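Local coordinates for plasma serine protease inhibitor (Homo sapiens, PDB 3DY0), which inhibits serine proteases in blood plasma and other body fluids, with heparin as cofactor, by binding irreversibly to their active-site serine, at residues L71-Q76 / K114-L118; F89-N95 / N165-A171; W173-H179 / E318-S322. One frame throughout, in Å; residues are numbered along the deposited sequence.

In the fold
Contacts 1 and 2 lie next to each other, their centres about 16 Å apart, and meet where Asn-95 ND2 comes 3.0 Å from Tyr-117 O, a probable hydrogen bond. Contact 2 is part of the large serpin beta-sheet. Contact 3, centred about 20 Å from contact 2, begins two residues beyond Ala-171, at the end of the sheet where strand 323-335, the inserted reactive centre loop, turns back from strand 307-319. Contacts 1 and 3 are far apart: about 22 Å separates their nearest atoms. None of the three includes Asn-213, Lys-249 or Lys-253, which line the pocket of the bound glycan, but contacts 2 and 3 both pack on the bound peptide.

Contact 1 (L71-Q76 / K114-L118); sequences LHRGFQ and KTLYL
His-72 and Tyr-117 carry one of the two direct polar links between segments 71-76 and 114-118. His-72 ND1 lies 2.7 Å from Tyr-117 OH in a nearly straight hydrogen bond whose proton either partner could supply. Each atom lies close to the plane of the other's ring, and the rings, turned 87° to one another, meet rim to rim without stacking. The second link uses the extended side chain of Gln-76, with CG anti to the backbone N (chi1 178°): NE2 donates to Thr-115 O at 3.1 Å, from 51° above the carbonyl plane. Gln-76 CA also approaches Leu-116 O at 3.3 Å in a CA-H...O contact, and a water donates to Gln-76 O at 3.1 Å and more weakly to Leu-116 O.

Phe-75 CB rests 3.6 Å from Tyr-117 CE2, while Leu-116 CD1 comes within 3.9 Å of His-72 CB and its CD2 lies near Gln-76 NE2. The contact thus joins two helices of the serpin fold, 65-81 and the end of 107-117, packed over helix 33-45, which meets both through Leu-45 on His-72, Met-38 on Phe-75, and Ala-41 and Met-42 on Tyr-117.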
loop_
_atom_site.group_PDB
_atom_site.type_symbol
_atom_site.label_atom_id
_atom_site.label_comp_id
_atom_site.label_asym_id
_atom_site.label_seq_id
_atom_site.Cartn_x
_atom_site.Cartn_y
_atom_site.Cartn_z
ATOM N N LEU A 71 -3.188 -12.677 13.566
ATOM C CA LEU A 71 -2.614 -11.614 12.747
ATOM C C LEU A 71 -1.320 -12.115 12.110
ATOM O O LEU A 71 -1.147 -12.052 10.892
ATOM C CB LEU A 71 -2.313 -10.378 13.604
ATOM C CG LEU A 71 -1.521 -9.250 12.925
ATOM C CD1 LEU A 71 -2.351 -8.627 11.818
ATOM C CD2 LEU A 71 -1.135 -8.194 13.956
ATOM N N HIS A 72 -0.416 -12.618 12.944
ATOM C CA HIS A 72 0.863 -13.111 12.454
ATOM C C HIS A 72 0.725 -14.384 11.638
ATOM O O HIS A 72 1.404 -14.542 10.629
ATOM C CB HIS A 72 1.829 -13.332 13.619
ATOM C CG HIS A 72 2.091 -12.096 14.421
ATOM N ND1 HIS A 72 2.594 -10.938 13.864
ATOM C CD2 HIS A 72 1.906 -11.830 15.736
ATOM C CE1 HIS A 72 2.705 -10.014 14.801
ATOM N NE2 HIS A 72 2.294 -10.529 15.947
ATOM N N ARG A 73 -0.153 -15.289 12.069
ATOM C CA ARG A 73 -0.357 -16.538 11.339
ATOM C C ARG A 73 -0.858 -16.229 9.930
ATOM O O ARG A 73 -0.424 -16.847 8.957
ATOM C CB ARG A 73 -1.380 -17.420 12.060
ATOM C CG ARG A 73 -1.501 -18.825 11.478
ATOM C CD ARG A 73 -2.905 -19.378 11.657
ATOM N NE ARG A 73 -3.878 -18.642 10.850
ATOM C CZ ARG A 73 -3.895 -18.635 9.521
ATOM N NH1 ARG A 73 -4.814 -17.933 8.870
ATOM N NH2 ARG A 73 -3.000 -19.338 8.839
ATOM N N GLY A 74 -1.773 -15.269 9.829
ATOM C CA GLY A 74 -2.315 -14.886 8.537
ATOM C C GLY A 74 -1.250 -14.339 7.603
ATOM O O GLY A 74 -1.221 -14.679 6.420
ATOM N N PHE A 75 -0.374 -13.488 8.130
ATOM C CA PHE A 75 0.691 -12.916 7.319
ATOM C C PHE A 75 1.734 -13.964 6.955
ATOM O O PHE A 75 2.286 -13.934 5.863
ATOM C CB PHE A 75 1.359 -11.739 8.043
ATOM C CG PHE A 75 0.656 -10.422 7.838
ATOM C CD1 PHE A 75 0.219 -10.042 6.574
ATOM C CD2 PHE A 75 0.455 -9.552 8.903
ATOM C CE1 PHE A 75 -0.407 -8.810 6.367
ATOM C CE2 PHE A 75 -0.173 -8.314 8.707
ATOM C CZ PHE A 75 -0.601 -7.946 7.441
ATOM N N GLN A 76 2.009 -14.885 7.874
ATOM C CA GLN A 76 2.974 -15.947 7.599
ATOM C C GLN A 76 2.428 -16.822 6.465
ATOM O O GLN A 76 3.163 -17.227 5.563
ATOM C CB GLN A 76 3.196 -16.803 8.850
ATOM C CG GLN A 76 4.152 -17.964 8.633
ATOM C CD GLN A 76 4.162 -18.929 9.802
ATOM O OE1 GLN A 76 3.111 -19.395 10.242
ATOM N NE2 GLN A 76 5.351 -19.237 10.309
ATOM N N LYS A 114 12.248 -14.043 11.360
ATOM C CA LYS A 114 12.661 -15.042 10.381
ATOM C C LYS A 114 11.593 -16.106 10.150
ATOM O O LYS A 114 11.331 -16.491 9.011
ATOM C CB LYS A 114 13.975 -15.699 10.824
ATOM C CG LYS A 114 15.177 -14.761 10.743
ATOM C CD LYS A 114 16.467 -15.413 11.238
ATOM C CE LYS A 114 17.634 -14.430 11.179
ATOM N NZ LYS A 114 18.890 -15.008 11.745
ATOM N N THR A 115 10.965 -16.564 11.229
ATOM C CA THR A 115 9.945 -17.606 11.144
ATOM C C THR A 115 8.582 -17.149 10.633
ATOM O O THR A 115 7.996 -17.781 9.753
ATOM C CB THR A 115 9.736 -18.274 12.517
ATOM O OG1 THR A 115 10.971 -18.848 12.958
ATOM C CG2 THR A 115 8.680 -19.371 12.426
ATOM N N LEU A 116 8.076 -16.057 11.194
ATOM C CA LEU A 116 6.771 -15.539 10.812
ATOM C C LEU A 116 6.783 -14.670 9.563
ATOM O O LEU A 116 5.867 -14.743 8.745
ATOM C CB LEU A 116 6.174 -14.734 11.967
ATOM C CG LEU A 116 5.848 -15.501 13.250
ATOM C CD1 LEU A 116 5.479 -14.517 14.348
ATOM C CD2 LEU A 116 4.708 -16.477 12.993
ATOM N N TYR A 117 7.816 -13.850 9.406
ATOM C CA TYR A 117 7.859 -12.954 8.262
ATOM C C TYR A 117 8.938 -13.218 7.218
ATOM O O TYR A 117 9.138 -12.410 6.307
ATOM C CB TYR A 117 7.915 -11.508 8.769
ATOM C CG TYR A 117 6.631 -11.117 9.475
ATOM C CD1 TYR A 117 6.448 -11.369 10.837
ATOM C CD2 TYR A 117 5.566 -10.583 8.757
ATOM C CE1 TYR A 117 5.229 -11.103 11.461
ATOM C CE2 TYR A 117 4.346 -10.316 9.364
ATOM C CZ TYR A 117 4.181 -10.581 10.714
ATOM O OH TYR A 117 2.955 -10.355 11.298
ATOM N N LEU A 118 9.606 -14.365 7.340
ATOM C CA LEU A 118 10.657 -14.775 6.409
ATOM C C LEU A 118 11.626 -13.634 6.153
ATOM O O LEU A 118 12.107 -13.453 5.032
ATOM C CB LEU A 118 10.033 -15.218 5.080
ATOM C CG LEU A 118 8.880 -16.217 5.189
ATOM C CD1 LEU A 118 8.373 -16.576 3.797
ATOM C CD2 LEU A 118 9.349 -17.455 5.932
HETATM O O HOH W 1 6.191 -17.064 6.221
#

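Contact 2 (F89-N95 / N165-A171)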
loop_
_atom_site.group_PDB
_atom_site.type_symbol
_atom_site.label_atom_id
_atom_site.label_comp_id
_atom_site.label_asym_id
_atom_site.label_seq_id
_atom_site.Cartn_x
_atom_site.Cartn_y
_atom_site.Cartn_z
ATOM N N PHE A 89 0.386 -14.152 -13.402
ATOM C CA PHE A 89 0.996 -12.850 -13.158
ATOM C C PHE A 89 2.136 -12.924 -12.151
ATOM O O PHE A 89 2.657 -14.001 -11.863
ATOM C CB PHE A 89 -0.064 -11.855 -12.674
ATOM C CG PHE A 89 -0.672 -12.209 -11.349
ATOM C CD1 PHE A 89 -0.486 -11.382 -10.244
ATOM C CD2 PHE A 89 -1.436 -13.364 -11.200
ATOM C CE1 PHE A 89 -1.051 -11.695 -9.011
ATOM C CE2 PHE A 89 -2.007 -13.688 -9.970
ATOM C CZ PHE A 89 -1.815 -12.851 -8.873
ATOM N N GLN A 90 2.521 -11.772 -11.613
ATOM C CA GLN A 90 3.616 -11.727 -10.656
ATOM C C GLN A 90 3.276 -10.918 -9.413
ATOM O O GLN A 90 2.768 -9.800 -9.501
ATOM C CB GLN A 90 4.860 -11.143 -11.325
ATOM C CG GLN A 90 6.118 -11.182 -10.469
ATOM C CD GLN A 90 7.358 -10.735 -11.230
ATOM O OE1 GLN A 90 8.464 -10.722 -10.686
ATOM N NE2 GLN A 90 7.178 -10.366 -12.495
ATOM N N LEU A 91 3.549 -11.503 -8.254
ATOM C CA LEU A 91 3.311 -10.838 -6.982
ATOM C C LEU A 91 4.357 -11.289 -5.980
ATOM O O LEU A 91 4.405 -12.461 -5.598
ATOM C CB LEU A 91 1.915 -11.153 -6.440
ATOM C CG LEU A 91 1.646 -10.555 -5.053
ATOM C CD1 LEU A 91 1.895 -9.044 -5.079
ATOM C CD2 LEU A 91 0.216 -10.853 -4.631
ATOM N N SER A 92 5.201 -10.349 -5.564
ATOM C CA SER A 92 6.258 -10.628 -4.602
ATOM C C SER A 92 6.072 -9.753 -3.368
ATOM O O SER A 92 5.716 -8.581 -3.481
ATOM C CB SER A 92 7.625 -10.348 -5.234
ATOM O OG SER A 92 8.675 -10.600 -4.318
ATOM N N LEU A 93 6.310 -10.328 -2.194
ATOM C CA LEU A 93 6.172 -9.600 -0.935
ATOM C C LEU A 93 7.278 -10.105 -0.013
ATOM O O LEU A 93 7.423 -11.312 0.175
ATOM C CB LEU A 93 4.801 -9.896 -0.323
ATOM C CG LEU A 93 4.378 -9.176 0.959
ATOM C CD1 LEU A 93 4.260 -7.683 0.707
ATOM C CD2 LEU A 93 3.039 -9.746 1.428
ATOM N N GLY A 94 8.060 -9.194 0.560
ATOM C CA GLY A 94 9.141 -9.631 1.427
ATOM C C GLY A 94 9.549 -8.651 2.507
ATOM O O GLY A 94 9.158 -7.482 2.490
ATOM N N ASN A 95 10.366 -9.139 3.437
ATOM C CA ASN A 95 10.827 -8.348 4.570
ATOM C C ASN A 95 12.314 -8.527 4.836
ATOM O O ASN A 95 12.881 -9.585 4.557
ATOM C CB ASN A 95 10.035 -8.766 5.803
ATOM C CG ASN A 95 8.550 -8.668 5.577
ATOM O OD1 ASN A 95 8.031 -7.579 5.350
ATOM N ND2 ASN A 95 7.855 -9.804 5.615
ATOM N N ASN A 165 9.950 -3.553 4.183
ATOM C CA ASN A 165 8.961 -4.426 3.572
ATOM C C ASN A 165 8.845 -3.910 2.153
ATOM O O ASN A 165 8.905 -2.703 1.917
ATOM C CB ASN A 165 7.576 -4.349 4.213
ATOM C CG ASN A 165 6.516 -5.034 3.348
ATOM O OD1 ASN A 165 5.924 -4.415 2.465
ATOM N ND2 ASN A 165 6.309 -6.325 3.575
ATOM N N TYR A 166 8.708 -4.826 1.207
ATOM C CA TYR A 166 8.556 -4.438 -0.186
ATOM C C TYR A 166 7.476 -5.296 -0.805
ATOM O O TYR A 166 7.203 -6.405 -0.343
ATOM C CB TYR A 166 9.864 -4.644 -0.957
ATOM C CG TYR A 166 10.289 -6.093 -1.062
ATOM C CD1 TYR A 166 9.725 -6.943 -2.015
ATOM C CD2 TYR A 166 11.218 -6.627 -0.172
ATOM C CE1 TYR A 166 10.073 -8.289 -2.074
ATOM C CE2 TYR A 166 11.572 -7.968 -0.223
ATOM C CZ TYR A 166 10.996 -8.792 -1.174
ATOM O OH TYR A 166 11.334 -10.126 -1.211
ATOM N N ILE A 167 6.854 -4.763 -1.845
ATOM C CA ILE A 167 5.834 -5.492 -2.575
ATOM C C ILE A 167 5.974 -5.113 -4.044
ATOM O O ILE A 167 6.208 -3.946 -4.381
ATOM C CB ILE A 167 4.402 -5.163 -2.053
ATOM C CG1 ILE A 167 3.361 -5.946 -2.861
ATOM C CG2 ILE A 167 4.143 -3.662 -2.121
ATOM C CD1 ILE A 167 1.941 -5.837 -2.317
ATOM N N PHE A 168 5.882 -6.111 -4.915
ATOM C CA PHE A 168 5.973 -5.881 -6.352
ATOM C C PHE A 168 4.857 -6.643 -7.051
ATOM O O PHE A 168 4.671 -7.840 -6.819
ATOM C CB PHE A 168 7.317 -6.351 -6.914
ATOM C CG PHE A 168 7.416 -6.207 -8.408
ATOM C CD1 PHE A 168 7.667 -4.965 -8.984
ATOM C CD2 PHE A 168 7.197 -7.299 -9.239
ATOM C CE1 PHE A 168 7.695 -4.813 -10.369
ATOM C CE2 PHE A 168 7.223 -7.156 -10.629
ATOM C CZ PHE A 168 7.471 -5.910 -11.191
ATOM N N PHE A 169 4.123 -5.942 -7.912
ATOM C CA PHE A 169 3.011 -6.527 -8.652
ATOM C C PHE A 169 3.089 -6.183 -10.134
ATOM O O PHE A 169 3.292 -5.029 -10.510
ATOM C CB PHE A 169 1.686 -6.016 -8.062
ATOM C CG PHE A 169 0.463 -6.380 -8.862
ATOM C CD1 PHE A 169 -0.034 -5.516 -9.836
ATOM C CD2 PHE A 169 -0.217 -7.569 -8.614
ATOM C CE1 PHE A 169 -1.195 -5.830 -10.549
ATOM C CE2 PHE A 169 -1.379 -7.890 -9.324
ATOM C CZ PHE A 169 -1.867 -7.021 -10.289
ATOM N N LYS A 170 2.946 -7.197 -10.977
ATOM C CA LYS A 170 2.952 -6.976 -12.415
ATOM C C LYS A 170 2.004 -7.982 -13.025
ATOM O O LYS A 170 2.136 -9.182 -12.800
ATOM C CB LYS A 170 4.347 -7.158 -13.015
ATOM C CG LYS A 170 4.352 -6.995 -14.534
ATOM C CD LYS A 170 5.744 -7.122 -15.129
ATOM C CE LYS A 170 5.681 -7.090 -16.651
ATOM N NZ LYS A 170 7.023 -7.296 -17.263
ATOM N N ALA A 171 1.038 -7.492 -13.787
ATOM C CA ALA A 171 0.080 -8.379 -14.420
ATOM C C ALA A 171 -0.464 -7.787 -15.703
ATOM O O ALA A 171 -0.548 -6.572 -15.857
ATOM C CB ALA A 171 -1.065 -8.663 -13.462
HETATM O O HOH W 2 9.855 -12.261 -2.429
#
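Gly-94 lies under the ring of Tyr-166. The phenol ring folds over the neighbouring strand, with Gly-94 CA 3.7 Å from its centroid and 29° off the ring normal, a CH-pi contact on one face. What tips the ring across is the first torsion of Tyr-166 (chi1 65°), which sets CG between the backbone N and the carbonyl carbon. The flat surface of the tyrosine thus fills the hollow above a residue that has no side chain.

On the same face of the sheet, Gln-90 runs out extended and lays its amide against the rim of the Phe-168 ring, CD to CE2 3.6 Å, the two planes 70° apart. The strands are antiparallel, axes 4.7 Å apart, and the hydrogen-bonded pairs Gln-90 with Lys-170, Ser-92 with Phe-168 and Gly-94 with Tyr-166 alternate with non-hydrogen-bonded ones. These are neighbouring strands of the large central sheet of the serpin fold; strand 323-335, the inserted reactive centre loop, flanks 165-171 on its other edge.

On the opposite face, Leu-93 CD1 settles 3.7 Å from Ile-167 CB, and Leu-91 CD1 sits 4.1 Å from Ile-167 CG1. At the Phe-89 end, Phe-89 and Phe-169 meet rim to rim, CD1 to CE2 3.7 Å, while Phe-89 CB butts against Ala-171 CB at 3.4 Å. At the far end the side chains of Asn-95 and Asn-165 run alongside each other, Asn-165 ND2 donating to Asn-95 OD1 at 2.8 Å, while Asn-165 OD1 is bound by Ser-35.

Contact 3 (W173-H179 / E318-S322)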
loop_
_atom_site.group_PDB
_atom_site.type_symbol
_atom_site.label_atom_id
_atom_site.label_comp_id
_atom_site.label_asym_id
_atom_site.label_seq_id
_atom_site.Cartn_x
_atom_site.Cartn_y
_atom_site.Cartn_z
ATOM N N TRP A 173 -3.642 -7.392 -18.332
ATOM C CA TRP A 173 -5.094 -7.401 -18.189
ATOM C C TRP A 173 -5.508 -8.734 -18.796
ATOM O O TRP A 173 -4.809 -9.257 -19.663
ATOM C CB TRP A 173 -5.742 -6.293 -19.021
ATOM C CG TRP A 173 -5.462 -4.906 -18.565
ATOM C CD1 TRP A 173 -4.826 -3.927 -19.270
ATOM C CD2 TRP A 173 -5.845 -4.320 -17.316
ATOM N NE1 TRP A 173 -4.789 -2.765 -18.539
ATOM C CE2 TRP A 173 -5.406 -2.978 -17.334
ATOM C CE3 TRP A 173 -6.517 -4.797 -16.183
ATOM C CZ2 TRP A 173 -5.616 -2.102 -16.260
ATOM C CZ3 TRP A 173 -6.729 -3.926 -15.113
ATOM C CH2 TRP A 173 -6.276 -2.595 -15.163
ATOM N N GLU A 174 -6.625 -9.289 -18.344
ATOM C CA GLU A 174 -7.107 -10.537 -18.919
ATOM C C GLU A 174 -7.378 -10.235 -20.395
ATOM O O GLU A 174 -7.091 -11.048 -21.278
ATOM C CB GLU A 174 -8.391 -10.972 -18.219
ATOM C CG GLU A 174 -8.923 -12.309 -18.695
ATOM C CD GLU A 174 -10.146 -12.749 -17.918
ATOM O OE1 GLU A 174 -11.162 -12.027 -17.949
ATOM O OE2 GLU A 174 -10.086 -13.816 -17.274
ATOM N N THR A 175 -7.933 -9.054 -20.646
ATOM C CA THR A 175 -8.223 -8.582 -21.995
ATOM C C THR A 175 -7.590 -7.199 -22.113
ATOM O O THR A 175 -7.986 -6.267 -21.413
ATOM C CB THR A 175 -9.735 -8.461 -22.242
ATOM O OG1 THR A 175 -10.342 -9.754 -22.126
ATOM C CG2 THR A 175 -10.003 -7.888 -23.631
ATOM N N SER A 176 -6.603 -7.068 -22.992
ATOM C CA SER A 176 -5.918 -5.794 -23.169
ATOM C C SER A 176 -6.767 -4.756 -23.890
ATOM O O SER A 176 -7.766 -5.084 -24.532
ATOM C CB SER A 176 -4.623 -5.999 -23.956
ATOM O OG SER A 176 -4.905 -6.287 -25.314
ATOM N N PHE A 177 -6.358 -3.498 -23.767
ATOM C CA PHE A 177 -7.031 -2.395 -24.433
ATOM C C PHE A 177 -6.283 -2.353 -25.766
ATOM O O PHE A 177 -5.084 -2.639 -25.806
ATOM C CB PHE A 177 -6.793 -1.080 -23.676
ATOM C CG PHE A 177 -7.634 -0.917 -22.437
ATOM C CD1 PHE A 177 -8.907 -0.357 -22.511
ATOM C CD2 PHE A 177 -7.149 -1.307 -21.192
ATOM C CE1 PHE A 177 -9.680 -0.183 -21.362
ATOM C CE2 PHE A 177 -7.914 -1.139 -20.037
ATOM C CZ PHE A 177 -9.183 -0.575 -20.123
ATOM N N ASN A 178 -6.967 -2.022 -26.856
ATOM C CA ASN A 178 -6.287 -1.953 -28.144
ATOM C C ASN A 178 -5.628 -0.583 -28.269
ATOM O O ASN A 178 -6.282 0.441 -28.090
ATOM C CB ASN A 178 -7.276 -2.163 -29.293
ATOM C CG ASN A 178 -6.588 -2.241 -30.643
ATOM O OD1 ASN A 178 -5.895 -1.310 -31.054
ATOM N ND2 ASN A 178 -6.774 -3.357 -31.339
ATOM N N HIS A 179 -4.332 -0.572 -28.567
ATOM C CA HIS A 179 -3.587 0.677 -28.703
ATOM C C HIS A 179 -4.230 1.641 -29.694
ATOM O O HIS A 179 -4.139 2.860 -29.534
ATOM C CB HIS A 179 -2.142 0.386 -29.125
ATOM C CG HIS A 179 -1.278 -0.109 -28.008
ATOM N ND1 HIS A 179 -0.908 0.687 -26.945
ATOM C CD2 HIS A 179 -0.724 -1.324 -27.779
ATOM C CE1 HIS A 179 -0.164 -0.015 -26.109
ATOM N NE2 HIS A 179 -0.038 -1.238 -26.592
ATOM N N GLU A 318 1.673 2.005 -12.618
ATOM C CA GLU A 318 1.643 2.317 -14.040
ATOM C C GLU A 318 0.490 1.512 -14.616
ATOM O O GLU A 318 0.442 0.293 -14.456
ATOM C CB GLU A 318 2.938 1.876 -14.729
ATOM C CG GLU A 318 4.200 2.478 -14.149
ATOM C CD GLU A 318 5.456 1.824 -14.690
ATOM O OE1 GLU A 318 6.562 2.226 -14.272
ATOM O OE2 GLU A 318 5.342 0.906 -15.532
ATOM N N VAL A 319 -0.441 2.195 -15.268
ATOM C CA VAL A 319 -1.585 1.536 -15.886
ATOM C C VAL A 319 -1.572 1.881 -17.365
ATOM O O VAL A 319 -1.553 3.057 -17.728
ATOM C CB VAL A 319 -2.921 2.033 -15.287
ATOM C CG1 VAL A 319 -4.092 1.586 -16.166
ATOM C CG2 VAL A 319 -3.080 1.497 -13.870
ATOM N N ASP A 320 -1.558 0.862 -18.217
ATOM C CA ASP A 320 -1.585 1.108 -19.651
ATOM C C ASP A 320 -2.435 0.077 -20.380
ATOM O O ASP A 320 -3.176 -0.679 -19.756
ATOM C CB ASP A 320 -0.167 1.172 -20.239
ATOM C CG ASP A 320 0.647 -0.084 -19.992
ATOM O OD1 ASP A 320 0.063 -1.159 -19.738
ATOM O OD2 ASP A 320 1.894 0.012 -20.074
ATOM N N GLU A 321 -2.338 0.050 -21.704
ATOM C CA GLU A 321 -3.150 -0.871 -22.483
ATOM C C GLU A 321 -2.899 -2.351 -22.225
ATOM O O GLU A 321 -3.814 -3.163 -22.338
ATOM C CB GLU A 321 -2.984 -0.576 -23.981
ATOM C CG GLU A 321 -3.505 0.786 -24.411
ATOM C CD GLU A 321 -2.461 1.888 -24.324
ATOM O OE1 GLU A 321 -1.424 1.691 -23.656
ATOM O OE2 GLU A 321 -2.687 2.960 -24.927
ATOM N N SER A 322 -1.668 -2.704 -21.867
ATOM C CA SER A 322 -1.325 -4.102 -21.628
ATOM C C SER A 322 -1.632 -4.607 -20.222
ATOM O O SER A 322 -1.953 -5.781 -20.043
ATOM C CB SER A 322 0.157 -4.340 -21.930
ATOM O OG SER A 322 0.979 -3.713 -20.964
#
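Trp-173 presents the edge of its indole to segment 318-322. Asp-320 O lies in the ring plane and takes the NE1 hydrogen at 2.9 Å, almost in line with its C=O bond (172°), which fixes the rotation of the indole. Farther round the same rim, Val-319 CG1 is 4.0 Å from Trp-173 CZ2. One face of the indole carries Phe-177 CE2, offset toward the rim, and Tyr-223 stacks on the indole as well. The Phe-177 ring turns an edge toward Glu-321 O. His-179, by contrast, uses a face: Glu-321 CB lies 3.9 Å from the ring centroid, 25° off its normal. The Glu-321 chain bends at chi2 (90°), which brings the carboxylate back beside the imidazole, yet His-179 ND1 and Glu-321 OE1 make no hydrogen bond because the angle is poor; Glu-321 OE2 is instead bound by Thr-182.

Two backbone bonds complete the link, Trp-173 N to Ser-322 O and Phe-177 N to Glu-321 O, each 2.9 Å. Three successive carbonyls, of Asp-320, Glu-321 and Ser-322, are therefore each gripped by a donor of segment 173-179.

The contact closes the end of the sheet that serpin structures call the breach. It joins the loop after strand 159-172 to the turn between strands 307-319 and 323-335, with Phe-177 packed on Leu-267 of strand 259-277 and on Met-200 of strand 194-211.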